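Local coordinates for protein type III effector HopA1 (Pseudomonas syringae pv. tomato str. DC3000, PDB 4RSX) that is a type III effector of unknown biochemical activity, probably delivered into plant cells, here represented by its C-terminal alpha/beta part, at residues 12-17 with 218-223; 38-43 with 118-123; 91-96 with 146-151; 105-110 with 140-145; 224-229 with 236-241. All coordinates share one frame; numbering follows the deposited sequence.

Overall arrangement
Interactions 1 and 5 share helix 215-228 and touch, their centres about 9 Å apart. Both join helices: 2-19 with 215-228, and 215-228 with 234-245. Interactions 2 and 3 also touch and join loops on the same side of the chain's centre, while interaction 4 lies where a loop passes the start of strand 140-146. That strand runs on into interaction 3, where Phe96 meets Lys144. Interaction 1 is fully buried and has no hydrogen bond across it. The other four are partly buried and more polar: a water lies at the edge of interaction 2, backbone bonds cross interaction 3, and arginine-to-carbonyl bonds cross interactions 4 and 5. Interactions 2 and 5 lie about 36 Å apart, centre to centre.

Interaction 1 of 5, residues 12-17 with 218-223; sequences HEWAKQ and SRAEVI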
# COMPACT_ATOMS: atom_id res chain seq x y z
N HIS A 12 7.95 3.59 -16.77
CA HIS A 12 8.72 4.34 -17.76
C HIS A 12 8.20 5.77 -17.96
O HIS A 12 8.98 6.72 -18.02
CB HIS A 12 8.78 3.59 -19.09
CG HIS A 12 9.70 4.22 -20.09
ND1 HIS A 12 11.02 3.85 -20.24
CD2 HIS A 12 9.49 5.22 -20.98
CE1 HIS A 12 11.58 4.58 -21.19
NE2 HIS A 12 10.67 5.42 -21.65
N GLU A 13 6.88 5.93 -18.03
CA GLU A 13 6.28 7.27 -18.11
C GLU A 13 6.71 8.19 -16.95
O GLU A 13 7.14 9.33 -17.17
CB GLU A 13 4.75 7.19 -18.17
CG GLU A 13 4.08 8.57 -18.16
CD GLU A 13 4.54 9.45 -19.32
OE1 GLU A 13 4.84 8.90 -20.40
OE2 GLU A 13 4.60 10.70 -19.16
N TRP A 14 6.59 7.66 -15.73
CA TRP A 14 7.03 8.33 -14.51
C TRP A 14 8.47 8.80 -14.69
O TRP A 14 8.80 9.97 -14.42
CB TRP A 14 6.92 7.33 -13.34
CG TRP A 14 7.38 7.81 -11.99
CD1 TRP A 14 7.75 9.09 -11.65
CD2 TRP A 14 7.49 7.03 -10.79
NE1 TRP A 14 8.09 9.13 -10.31
CE2 TRP A 14 7.94 7.89 -9.76
CE3 TRP A 14 7.26 5.67 -10.48
CZ2 TRP A 14 8.16 7.44 -8.45
CZ3 TRP A 14 7.49 5.23 -9.18
CH2 TRP A 14 7.94 6.12 -8.18
N ALA A 15 9.31 7.87 -15.14
CA ALA A 15 10.73 8.11 -15.33
C ALA A 15 10.99 9.20 -16.38
O ALA A 15 11.92 10.00 -16.22
CB ALA A 15 11.42 6.81 -15.73
N LYS A 16 10.17 9.25 -17.43
CA LYS A 16 10.33 10.29 -18.46
C LYS A 16 9.98 11.67 -17.92
O LYS A 16 10.65 12.65 -18.22
CB LYS A 16 9.47 9.99 -19.69
CG LYS A 16 9.84 8.71 -20.41
CD LYS A 16 11.34 8.66 -20.74
CE LYS A 16 11.69 9.35 -22.06
NZ LYS A 16 13.01 8.86 -22.59
N GLN A 17 8.94 11.73 -17.09
CA GLN A 17 8.59 12.99 -16.44
C GLN A 17 9.70 13.44 -15.48
O GLN A 17 9.98 14.63 -15.38
CB GLN A 17 7.25 12.89 -15.71
CG GLN A 17 6.11 12.40 -16.59
CD GLN A 17 4.79 12.37 -15.85
OE1 GLN A 17 4.64 12.97 -14.78
NE2 GLN A 17 3.81 11.66 -16.42
N SER A 218 11.04 3.74 -2.95
CA SER A 218 11.99 2.76 -3.45
C SER A 218 12.10 2.80 -4.97
O SER A 218 13.20 2.76 -5.52
CB SER A 218 11.67 1.34 -2.97
OG SER A 218 10.55 0.80 -3.64
N ARG A 219 10.96 2.90 -5.65
CA ARG A 219 11.00 2.94 -7.11
C ARG A 219 11.48 4.31 -7.58
O ARG A 219 12.09 4.42 -8.64
CB ARG A 219 9.64 2.60 -7.73
CG ARG A 219 9.02 1.28 -7.27
CD ARG A 219 10.04 0.18 -7.18
NE ARG A 219 9.45 -1.15 -7.29
CZ ARG A 219 9.21 -1.98 -6.28
NH1 ARG A 219 8.67 -3.16 -6.51
NH2 ARG A 219 9.52 -1.63 -5.03
N ALA A 220 11.20 5.36 -6.79
CA ALA A 220 11.69 6.70 -7.13
C ALA A 220 13.21 6.64 -7.21
O ALA A 220 13.84 7.27 -8.09
CB ALA A 220 11.25 7.73 -6.07
N GLU A 221 13.81 5.88 -6.30
CA GLU A 221 15.26 5.85 -6.17
C GLU A 221 15.92 5.01 -7.26
O GLU A 221 17.04 5.30 -7.69
CB GLU A 221 15.68 5.48 -4.73
CG GLU A 221 15.42 6.67 -3.77
CD GLU A 221 15.56 6.34 -2.29
OE1 GLU A 221 15.68 7.30 -1.48
OE2 GLU A 221 15.54 5.15 -1.92
N VAL A 222 15.20 4.00 -7.75
CA VAL A 222 15.63 3.28 -8.94
C VAL A 222 15.77 4.27 -10.12
O VAL A 222 16.75 4.22 -10.89
CB VAL A 222 14.62 2.16 -9.32
CG1 VAL A 222 14.92 1.58 -10.69
CG2 VAL A 222 14.63 1.05 -8.26
N ILE A 223 14.80 5.17 -10.24
CA ILE A 223 14.80 6.15 -11.32
C ILE A 223 15.98 7.12 -11.20
O ILE A 223 16.64 7.42 -12.19
CB ILE A 223 13.47 6.95 -11.36
CG1 ILE A 223 12.31 6.05 -11.76
CG2 ILE A 223 13.58 8.13 -12.34
CD1 ILE A 223 10.95 6.70 -11.57
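Trp14 and Ile223 carry this contact. The methyl CD1 of Ile223 sits over the centre of one indole face, 3.6 Å from the centroid of the five-membered ring and 12° off its normal, a CH-pi contact. The six-membered part of the indole reaches further along helix 215-228, to Arg219 and Ala220. There Trp14 CH2 comes 3.6 Å from Ala220 N, Trp14 CZ3 meets Arg219 CB at 3.7 Å, and Trp14 CZ2 meets Ala220 CB at 3.9 Å. Ala15 CB adds a looser touch on Ile223 CG1 at 4.1 Å. Trp14 CG is anti to the backbone N (chi1 178°), which carries CG out from the helix. Its NE1 is bonded to Ile29 O on helix 26-35, which helps hold the ring. Arg219 lends only its CB here; its guanidinium turns away to Pro252 O, Glu206 O and Ser218 OG. All five touching residues are buried. The segment axes approach to 10.5 Å at a crossing angle of -59°. This is apolar helix-helix packing in a helical bundle, joining helix 2-19 to helix 215-228.

Interaction 2 of 5, residues 38-43 with 118-123; sequences PHSHPM and VQPQYA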
# COMPACT_ATOMS: atom_id res chain seq x y z
N PRO A 38 -5.25 8.87 -6.24
CA PRO A 38 -6.67 9.16 -6.51
C PRO A 38 -7.13 10.30 -5.60
O PRO A 38 -6.49 10.56 -4.57
CB PRO A 38 -7.37 7.85 -6.10
CG PRO A 38 -6.47 7.26 -5.04
CD PRO A 38 -5.07 7.57 -5.56
N HIS A 39 -8.21 10.99 -5.95
CA HIS A 39 -8.59 12.15 -5.15
C HIS A 39 -10.07 12.23 -4.78
O HIS A 39 -10.68 13.29 -4.93
CB HIS A 39 -8.10 13.45 -5.81
CG HIS A 39 -6.61 13.58 -5.84
ND1 HIS A 39 -5.83 13.58 -4.69
CD2 HIS A 39 -5.74 13.71 -6.88
CE1 HIS A 39 -4.56 13.71 -5.02
NE2 HIS A 39 -4.47 13.78 -6.34
N SER A 40 -10.61 11.13 -4.26
CA SER A 40 -12.00 11.08 -3.80
C SER A 40 -12.29 12.11 -2.71
O SER A 40 -11.41 12.45 -1.91
CB SER A 40 -12.35 9.69 -3.25
OG SER A 40 -12.46 8.72 -4.28
N HIS A 41 -13.51 12.61 -2.69
CA HIS A 41 -13.95 13.47 -1.60
C HIS A 41 -14.13 12.54 -0.40
O HIS A 41 -14.54 11.40 -0.56
CB HIS A 41 -15.26 14.17 -1.96
CG HIS A 41 -15.55 15.37 -1.12
ND1 HIS A 41 -16.35 15.33 0.00
CD2 HIS A 41 -15.17 16.67 -1.25
CE1 HIS A 41 -16.43 16.54 0.53
NE2 HIS A 41 -15.73 17.37 -0.21
N PRO A 42 -13.78 13.02 0.80
CA PRO A 42 -13.83 12.12 1.96
C PRO A 42 -15.23 11.61 2.25
O PRO A 42 -16.22 12.23 1.81
CB PRO A 42 -13.39 13.02 3.13
CG PRO A 42 -12.67 14.20 2.49
CD PRO A 42 -13.33 14.38 1.16
N MET A 43 -15.31 10.49 2.96
CA MET A 43 -16.57 10.03 3.52
C MET A 43 -17.07 11.09 4.52
O MET A 43 -16.31 11.94 4.98
CB MET A 43 -16.39 8.68 4.21
CG MET A 43 -15.70 8.78 5.55
SD MET A 43 -15.35 7.18 6.33
CE MET A 43 -13.91 6.66 5.39
N VAL A 118 -11.05 1.33 -2.56
CA VAL A 118 -12.52 1.40 -2.61
C VAL A 118 -12.98 2.82 -2.38
O VAL A 118 -12.23 3.67 -1.87
CB VAL A 118 -13.20 0.50 -1.54
CG1 VAL A 118 -12.92 -0.96 -1.79
CG2 VAL A 118 -12.78 0.91 -0.11
N GLN A 119 -14.23 3.09 -2.76
CA GLN A 119 -14.82 4.38 -2.45
C GLN A 119 -14.95 4.48 -0.94
O GLN A 119 -15.33 3.51 -0.28
CB GLN A 119 -16.17 4.53 -3.16
CG GLN A 119 -16.02 4.61 -4.68
CD GLN A 119 -17.33 4.94 -5.40
OE1 GLN A 119 -17.55 4.51 -6.53
NE2 GLN A 119 -18.18 5.71 -4.74
N PRO A 120 -14.60 5.65 -0.38
CA PRO A 120 -14.43 5.92 1.06
C PRO A 120 -15.66 5.54 1.86
O PRO A 120 -15.55 5.20 3.04
CB PRO A 120 -14.24 7.44 1.11
CG PRO A 120 -13.72 7.81 -0.24
CD PRO A 120 -14.40 6.86 -1.20
N GLN A 121 -16.82 5.58 1.21
CA GLN A 121 -18.07 5.14 1.83
C GLN A 121 -18.03 3.65 2.16
O GLN A 121 -18.85 3.17 2.95
CB GLN A 121 -19.26 5.46 0.91
CG GLN A 121 -19.51 6.96 0.64
CD GLN A 121 -18.48 7.59 -0.31
OE1 GLN A 121 -17.78 6.89 -1.06
NE2 GLN A 121 -18.36 8.91 -0.26
N TYR A 122 -17.10 2.92 1.56
CA TYR A 122 -16.97 1.49 1.85
C TYR A 122 -15.75 1.14 2.68
O TYR A 122 -15.47 -0.04 2.89
CB TYR A 122 -17.00 0.68 0.56
CG TYR A 122 -18.39 0.60 -0.01
CD1 TYR A 122 -19.31 -0.33 0.48
CD2 TYR A 122 -18.80 1.47 -1.00
CE1 TYR A 122 -20.59 -0.39 -0.02
CE2 TYR A 122 -20.08 1.41 -1.51
CZ TYR A 122 -20.97 0.48 -1.02
OH TYR A 122 -22.25 0.43 -1.52
N ALA A 123 -15.02 2.14 3.16
CA ALA A 123 -13.79 1.87 3.92
C ALA A 123 -14.02 0.97 5.14
O ALA A 123 -13.26 0.03 5.37
CB ALA A 123 -13.11 3.16 4.33
O HOH W 1 -16.37 10.52 -1.86
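Pro120 and Met43 bury most of the surface in this meeting of two loops. CB, CG and CD of the Pro120 ring touch Met43, His41 and Ser40. CG lies 3.8 Å from Ser40 CB and also touches the carbonyl oxygen of His41, so the ring fits against the backbone as well as a side chain. Pro120 CB faces Met43 CB at 4.0 Å. The end of Met43 comes up to the oxygen of Pro120. Its CG stands between the backbone N and the carbonyl carbon (chi1 76°), the crowded position, and the chain bends at chi3 (77°), which sets the place of CE. The methyl CE of Met43 comes 3.2 Å from Pro120 O and 3.7 Å from Ala123 CB. Pro120 O also accepts the backbone N-H of Ala123, so the methyl meets an oxygen that already has a partner.

Gln121 is exposed, at the solvent side of the contact. Water 1 accepts from Gln121 NE2 at 3.0 Å. It also lies by His41 O, but doubtfully close. No direct hydrogen bond joins the segments. Behind the contact, Ala123 also packs on Phe51 of helix 45-58 and on His151. The arrangement is a 3-10 turn, residues 120-122, leading through Tyr122 at the N-cap into helix 123-136, packed against the loop between helices 26-35 and 45-58.

Interaction 3 of 5, residues 91-96 with 146-151; sequences DAKRFF and IGPACH
Ile146 and Phe96 make the tight part of this contact. The methyl CD1 of Ile146 lies over the centre of one face of the Phe96 ring, 3.4 Å from the centroid and 9° off the normal. This CH-pi contact forms where Phe96 and Ile146 are an antiparallel non-hydrogen-bonded pair. The bend of Ile146 at chi2 (60°) puts CD1 there. The same CD1 also touches Arg94 O at 3.2 Å. Next to it the backbones lie close. Ala149 N donates to Lys93 O at 2.9 Å, and Gly147 N gives a weak bond to Phe95 O. Gly147, without a side chain, lets its backbone lie against Lys93 O.

The outer side is looser. Cys150 SG stands over the centre of the Arg94 guanidinium, 3.9 Å from Arg94 CZ, and Arg94 is exposed. Lys93 offers its CB to Ala149 CB at 4.0 Å, while its NZ pairs with Glu49. The chemistry implies that backbone bonds and apolar packing hold the loop ends at a single antiparallel bridge, with the charged chains at its margin.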
# COMPACT_ATOMS: atom_id res chain seq x y z
N ASP A 91 -5.18 13.70 15.90
CA ASP A 91 -4.82 13.10 14.61
C ASP A 91 -5.55 11.79 14.32
O ASP A 91 -5.32 11.18 13.28
CB ASP A 91 -3.32 12.84 14.56
CG ASP A 91 -2.53 14.10 14.48
OD1 ASP A 91 -2.67 14.82 13.47
OD2 ASP A 91 -1.76 14.37 15.43
N ALA A 92 -6.44 11.37 15.23
CA ALA A 92 -7.10 10.07 15.16
C ALA A 92 -7.82 9.78 13.84
O ALA A 92 -7.90 8.63 13.41
CB ALA A 92 -8.06 9.90 16.34
N LYS A 93 -8.34 10.82 13.19
CA LYS A 93 -9.02 10.66 11.91
C LYS A 93 -8.06 10.68 10.73
O LYS A 93 -8.46 10.43 9.59
CB LYS A 93 -10.08 11.77 11.73
CG LYS A 93 -11.26 11.67 12.69
CD LYS A 93 -12.30 12.79 12.45
CE LYS A 93 -13.53 12.57 13.34
NZ LYS A 93 -14.26 13.83 13.70
N ARG A 94 -6.78 10.97 11.00
CA ARG A 94 -5.84 11.24 9.91
C ARG A 94 -4.72 10.21 9.77
O ARG A 94 -4.27 9.91 8.66
CB ARG A 94 -5.20 12.63 10.08
CG ARG A 94 -6.16 13.75 10.44
CD ARG A 94 -6.53 14.59 9.22
NE ARG A 94 -5.35 15.06 8.49
CZ ARG A 94 -5.39 15.74 7.35
NH1 ARG A 94 -6.55 16.04 6.79
NH2 ARG A 94 -4.26 16.13 6.76
N PHE A 95 -4.25 9.69 10.90
CA PHE A 95 -3.07 8.83 10.88
C PHE A 95 -3.41 7.40 10.47
O PHE A 95 -4.58 7.05 10.32
CB PHE A 95 -2.36 8.86 12.23
CG PHE A 95 -1.53 10.12 12.46
CD1 PHE A 95 -1.42 11.09 11.46
CD2 PHE A 95 -0.87 10.32 13.66
CE1 PHE A 95 -0.66 12.25 11.66
CE2 PHE A 95 -0.10 11.48 13.87
CZ PHE A 95 -0.00 12.44 12.86
N PHE A 96 -2.37 6.58 10.28
CA PHE A 96 -2.56 5.17 9.93
C PHE A 96 -2.87 4.28 11.14
O PHE A 96 -2.36 4.52 12.23
CB PHE A 96 -1.31 4.61 9.26
CG PHE A 96 -1.22 4.91 7.80
CD1 PHE A 96 -1.94 4.14 6.89
CD2 PHE A 96 -0.42 5.94 7.34
CE1 PHE A 96 -1.85 4.41 5.54
CE2 PHE A 96 -0.34 6.22 5.99
CZ PHE A 96 -1.05 5.46 5.08
N ILE A 146 -5.51 3.86 6.42
CA ILE A 146 -5.37 5.28 6.73
C ILE A 146 -6.62 5.76 7.48
O ILE A 146 -7.71 5.20 7.30
CB ILE A 146 -5.20 6.09 5.42
CG1 ILE A 146 -4.78 7.54 5.69
CG2 ILE A 146 -6.49 6.12 4.64
CD1 ILE A 146 -3.49 7.69 6.43
N GLY A 147 -6.46 6.77 8.34
CA GLY A 147 -7.59 7.38 9.01
C GLY A 147 -8.69 7.82 8.05
O GLY A 147 -8.41 8.21 6.91
N PRO A 148 -9.96 7.77 8.51
CA PRO A 148 -11.16 8.00 7.70
C PRO A 148 -11.22 9.37 7.01
O PRO A 148 -11.85 9.48 5.96
CB PRO A 148 -12.31 7.88 8.71
CG PRO A 148 -11.68 8.12 10.06
CD PRO A 148 -10.30 7.52 9.93
N ALA A 149 -10.59 10.39 7.58
CA ALA A 149 -10.63 11.69 6.93
C ALA A 149 -9.83 11.69 5.62
O ALA A 149 -10.07 12.50 4.74
CB ALA A 149 -10.15 12.79 7.86
N CYS A 150 -8.87 10.76 5.50
CA CYS A 150 -7.96 10.75 4.34
C CYS A 150 -8.18 9.55 3.42
O CYS A 150 -7.55 9.46 2.37
CB CYS A 150 -6.50 10.75 4.80
SG CYS A 150 -6.00 12.22 5.73
N HIS A 151 -9.05 8.63 3.81
CA HIS A 151 -9.29 7.46 2.98
C HIS A 151 -9.81 7.87 1.61
O HIS A 151 -10.80 8.61 1.52
CB HIS A 151 -10.27 6.51 3.64
CG HIS A 151 -10.09 5.08 3.23
ND1 HIS A 151 -9.77 4.08 4.13
CD2 HIS A 151 -10.19 4.48 2.02
CE1 HIS A 151 -9.68 2.93 3.48
NE2 HIS A 151 -9.93 3.15 2.20

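Interaction 4 of 5, residues 105-110 with 140-145; sequences RREDKN and ITHGKV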
# COMPACT_ATOMS: atom_id res chain seq x y z
N ARG A 105 3.11 -12.62 13.56
CA ARG A 105 3.66 -13.49 12.52
C ARG A 105 4.96 -12.88 11.98
O ARG A 105 4.99 -11.71 11.65
CB ARG A 105 2.62 -13.66 11.41
CG ARG A 105 1.30 -14.23 11.93
CD ARG A 105 0.19 -14.19 10.90
NE ARG A 105 -1.06 -14.72 11.45
CZ ARG A 105 -2.28 -14.37 11.04
NH1 ARG A 105 -2.42 -13.50 10.04
NH2 ARG A 105 -3.35 -14.91 11.62
N ARG A 106 6.02 -13.68 11.92
CA ARG A 106 7.32 -13.21 11.41
C ARG A 106 7.17 -12.75 9.96
O ARG A 106 6.44 -13.38 9.17
CB ARG A 106 8.39 -14.33 11.52
CG ARG A 106 9.77 -13.98 10.93
CD ARG A 106 10.67 -15.22 10.77
NE ARG A 106 11.73 -15.03 9.76
CZ ARG A 106 11.75 -15.60 8.55
NH1 ARG A 106 10.77 -16.42 8.16
NH2 ARG A 106 12.76 -15.35 7.71
N GLU A 107 7.83 -11.65 9.61
CA GLU A 107 7.82 -11.14 8.23
C GLU A 107 8.98 -11.71 7.42
O GLU A 107 10.12 -11.72 7.91
CB GLU A 107 7.95 -9.61 8.21
CG GLU A 107 6.79 -8.83 8.83
CD GLU A 107 7.05 -7.32 8.84
OE1 GLU A 107 8.07 -6.89 8.26
OE2 GLU A 107 6.24 -6.55 9.42
N ASP A 108 8.72 -12.17 6.20
CA ASP A 108 9.82 -12.49 5.30
C ASP A 108 10.56 -11.20 4.96
O ASP A 108 9.97 -10.11 4.97
CB ASP A 108 9.31 -13.09 3.99
CG ASP A 108 8.67 -14.45 4.16
OD1 ASP A 108 8.89 -15.11 5.20
OD2 ASP A 108 7.94 -14.86 3.23
N LYS A 109 11.85 -11.31 4.63
CA LYS A 109 12.59 -10.16 4.17
C LYS A 109 12.05 -9.65 2.84
O LYS A 109 12.18 -8.48 2.52
CB LYS A 109 14.07 -10.50 4.05
CG LYS A 109 14.60 -11.19 5.30
CD LYS A 109 15.73 -10.41 5.96
CE LYS A 109 17.06 -11.19 5.88
NZ LYS A 109 17.00 -12.54 6.53
N ASN A 110 11.46 -10.55 2.05
CA ASN A 110 10.79 -10.16 0.82
C ASN A 110 9.29 -10.35 0.91
O ASN A 110 8.81 -11.48 0.99
CB ASN A 110 11.29 -11.00 -0.35
CG ASN A 110 12.78 -10.90 -0.53
OD1 ASN A 110 13.39 -9.87 -0.24
ND2 ASN A 110 13.38 -11.99 -1.00
N ILE A 140 -0.68 -13.57 5.74
CA ILE A 140 -0.74 -12.13 5.96
C ILE A 140 -0.19 -11.77 7.34
O ILE A 140 -0.74 -12.18 8.36
CB ILE A 140 -2.17 -11.59 5.82
CG1 ILE A 140 -2.79 -12.07 4.50
CG2 ILE A 140 -2.19 -10.08 5.86
CD1 ILE A 140 -4.21 -11.59 4.31
N THR A 141 0.88 -10.98 7.38
CA THR A 141 1.46 -10.61 8.66
C THR A 141 0.70 -9.47 9.32
O THR A 141 0.61 -9.43 10.56
CB THR A 141 2.94 -10.22 8.53
OG1 THR A 141 3.06 -9.06 7.70
CG2 THR A 141 3.74 -11.36 7.93
N HIS A 142 0.18 -8.54 8.51
CA HIS A 142 -0.65 -7.43 9.02
C HIS A 142 -1.25 -6.61 7.90
O HIS A 142 -0.92 -6.80 6.72
CB HIS A 142 0.17 -6.47 9.89
CG HIS A 142 1.29 -5.79 9.17
ND1 HIS A 142 2.33 -6.49 8.58
CD2 HIS A 142 1.56 -4.48 8.97
CE1 HIS A 142 3.18 -5.63 8.05
NE2 HIS A 142 2.74 -4.41 8.26
N GLY A 143 -2.14 -5.70 8.27
CA GLY A 143 -2.72 -4.78 7.31
C GLY A 143 -2.59 -3.38 7.84
O GLY A 143 -2.29 -3.19 9.02
N LYS A 144 -2.78 -2.38 6.98
CA LYS A 144 -2.92 -1.03 7.50
C LYS A 144 -4.01 -0.27 6.76
O LYS A 144 -4.22 -0.47 5.55
CB LYS A 144 -1.58 -0.26 7.51
CG LYS A 144 -1.29 0.50 6.23
CD LYS A 144 0.05 1.26 6.24
CE LYS A 144 0.36 1.76 4.79
NZ LYS A 144 1.67 2.49 4.62
N VAL A 145 -4.70 0.60 7.49
CA VAL A 145 -5.68 1.49 6.88
C VAL A 145 -5.41 2.91 7.35
O VAL A 145 -5.09 3.14 8.52
CB VAL A 145 -7.14 1.05 7.19
CG1 VAL A 145 -7.44 -0.28 6.50
CG2 VAL A 145 -7.35 0.90 8.69
O HOH W 2 2.12 -9.93 12.71
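This is a loop-to-strand contact, with Arg105 bonded to the start of strand 140-146 from the loop between strands 96-101 and 111-116. Arg105 NH1 donates to Ile140 O at 2.7 Å with an N-H...O angle of 155°. The oxygen lies in the guanidinium plane, and the donor sits nearly along the C=O axis. The Arg105 chain, extended from CG to NE, spans the gap so that NH1 can meet this oxygen. NH1 also bonds Ile134 O of helix 123-136. A second link is made by water 2, which accepts from Arg105 N at 3.0 Å and donates to Thr141 O at 2.7 Å.

Farther along, the methyl CG2 of Thr141 meets Arg106 O at 3.6 Å. Glu107 OE2 approaches His142 CE1 at 3.5 Å, with the carboxylate and ring planes 7° apart. Thr141 OG1 and His142 ND1 share a hydrogen bond of 2.8 Å, which ties the two side chains together. His142 also stacks on Tyr161 of the neighbouring strand 158-162. The arrangement is that of a connecting loop passing the start of an interior strand of the antiparallel sheet of this alpha/beta fold.

Interaction 5 of 5, residues 224-229 with 236-241; sequences SDALRM and ARLKLS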
# COMPACT_ATOMS: atom_id res chain seq x y z
N SER A 224 16.23 7.60 -9.98
CA SER A 224 17.39 8.46 -9.72
C SER A 224 18.67 7.81 -10.20
O SER A 224 19.50 8.45 -10.86
CB SER A 224 17.55 8.74 -8.22
OG SER A 224 16.44 9.46 -7.74
N ASP A 225 18.84 6.54 -9.86
CA ASP A 225 20.02 5.80 -10.29
C ASP A 225 20.13 5.77 -11.81
O ASP A 225 21.18 6.09 -12.36
CB ASP A 225 20.00 4.37 -9.74
CG ASP A 225 20.24 4.32 -8.24
OD1 ASP A 225 20.77 5.32 -7.68
OD2 ASP A 225 19.90 3.28 -7.63
N ALA A 226 19.04 5.41 -12.48
CA ALA A 226 19.04 5.36 -13.95
C ALA A 226 19.47 6.70 -14.53
O ALA A 226 20.26 6.74 -15.47
CB ALA A 226 17.65 4.96 -14.47
N LEU A 227 18.97 7.79 -13.96
CA LEU A 227 19.32 9.15 -14.40
C LEU A 227 20.81 9.45 -14.22
O LEU A 227 21.39 10.24 -14.96
CB LEU A 227 18.49 10.19 -13.65
CG LEU A 227 17.01 10.20 -14.00
CD1 LEU A 227 16.21 11.13 -13.09
CD2 LEU A 227 16.84 10.58 -15.47
N ARG A 228 21.43 8.80 -13.23
CA ARG A 228 22.83 9.05 -12.89
C ARG A 228 23.76 8.24 -13.78
O ARG A 228 24.91 8.62 -13.99
CB ARG A 228 23.07 8.74 -11.40
CG ARG A 228 24.51 8.95 -10.91
CD ARG A 228 24.71 8.40 -9.49
NE ARG A 228 23.63 8.83 -8.60
CZ ARG A 228 22.90 8.01 -7.83
NH1 ARG A 228 23.15 6.70 -7.82
NH2 ARG A 228 21.93 8.51 -7.07
N MET A 229 23.26 7.13 -14.33
CA MET A 229 24.06 6.33 -15.26
C MET A 229 24.24 7.06 -16.59
O MET A 229 23.49 7.99 -16.91
CB MET A 229 23.41 4.96 -15.49
CG MET A 229 23.25 4.08 -14.25
SD MET A 229 22.34 2.55 -14.63
CE MET A 229 22.39 1.68 -13.05
N ALA A 236 17.35 1.33 -21.39
CA ALA A 236 18.29 0.33 -20.87
C ALA A 236 18.80 0.69 -19.46
O ALA A 236 19.03 -0.20 -18.63
CB ALA A 236 19.45 0.13 -21.83
N ARG A 237 19.00 1.97 -19.19
CA ARG A 237 19.45 2.40 -17.86
C ARG A 237 18.41 2.09 -16.78
O ARG A 237 18.75 1.56 -15.73
CB ARG A 237 19.87 3.88 -17.86
CG ARG A 237 21.22 4.16 -18.57
CD ARG A 237 21.60 5.64 -18.50
NE ARG A 237 21.01 6.44 -19.58
CZ ARG A 237 20.45 7.63 -19.40
NH1 ARG A 237 19.95 8.29 -20.44
NH2 ARG A 237 20.39 8.17 -18.19
N LEU A 238 17.14 2.38 -17.06
CA LEU A 238 16.04 2.00 -16.18
C LEU A 238 16.02 0.50 -15.86
O LEU A 238 15.97 0.11 -14.69
CB LEU A 238 14.71 2.38 -16.81
CG LEU A 238 14.34 3.84 -16.65
CD1 LEU A 238 13.15 4.21 -17.55
CD2 LEU A 238 14.03 4.13 -15.20
N LYS A 239 16.05 -0.32 -16.90
CA LYS A 239 16.07 -1.76 -16.74
C LYS A 239 17.30 -2.22 -15.97
O LYS A 239 17.21 -3.10 -15.11
CB LYS A 239 16.01 -2.46 -18.10
CG LYS A 239 14.68 -2.22 -18.81
CD LYS A 239 14.51 -3.16 -20.01
CE LYS A 239 13.14 -3.00 -20.65
NZ LYS A 239 12.08 -3.73 -19.90
N LEU A 240 18.45 -1.62 -16.26
CA LEU A 240 19.67 -1.95 -15.54
C LEU A 240 19.57 -1.51 -14.08
O LEU A 240 19.97 -2.23 -13.19
CB LEU A 240 20.87 -1.27 -16.18
CG LEU A 240 22.18 -2.05 -16.28
CD1 LEU A 240 22.68 -2.48 -14.91
CD2 LEU A 240 22.00 -3.26 -17.21
N SER A 241 19.04 -0.31 -13.86
CA SER A 241 18.85 0.19 -12.50
C SER A 241 17.87 -0.68 -11.71
O SER A 241 18.08 -0.91 -10.51
CB SER A 241 18.40 1.65 -12.51
OG SER A 241 18.12 2.10 -11.19
O HOH W 3 20.33 11.62 -17.89
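Arg237 and Ala226 join the two helices of a helix-loop-helix unit, in which helix 215-228 and helix 234-245 cross steeply. The segment axes come within 8.3 Å, and their directions differ by 129°. Arg237 CB lies near Ala226 O at 3.7 Å and also near Ala226 CB. Its CG packs on Met229 CB. Arg237 CD comes closer to Met229 CB, at 3.6 Å, and also touches the carbonyl oxygens of Ala226 and Met229. The chain bends at chi3 (-86°), which places NE, and NE bonds Met232 O in the connecting loop. At the tip, Arg237 NH2 donates to Ala226 O at 3.1 Å. The donor stands 31° out of the carbonyl plane. The arginine thus bonds a carbonyl in the last turn of helix 215-228.

Ala226 CB packs against helix 234-245. Ala226 CB meets Leu238 CD2 at 3.8 Å and Ser241 CB at 3.9 Å. Leu238 also packs on Phe11 and Ala15 of helix 2-19, so three helices meet here. The extended Met229 chain reaches helix 234-245, and its CE touches Ser241 CA. Ser241 OG is bonded to Val222 O, one turn before Ala226 on helix 215-228, and the same Ser241 OG lies 3.3 Å from Asp225 CB.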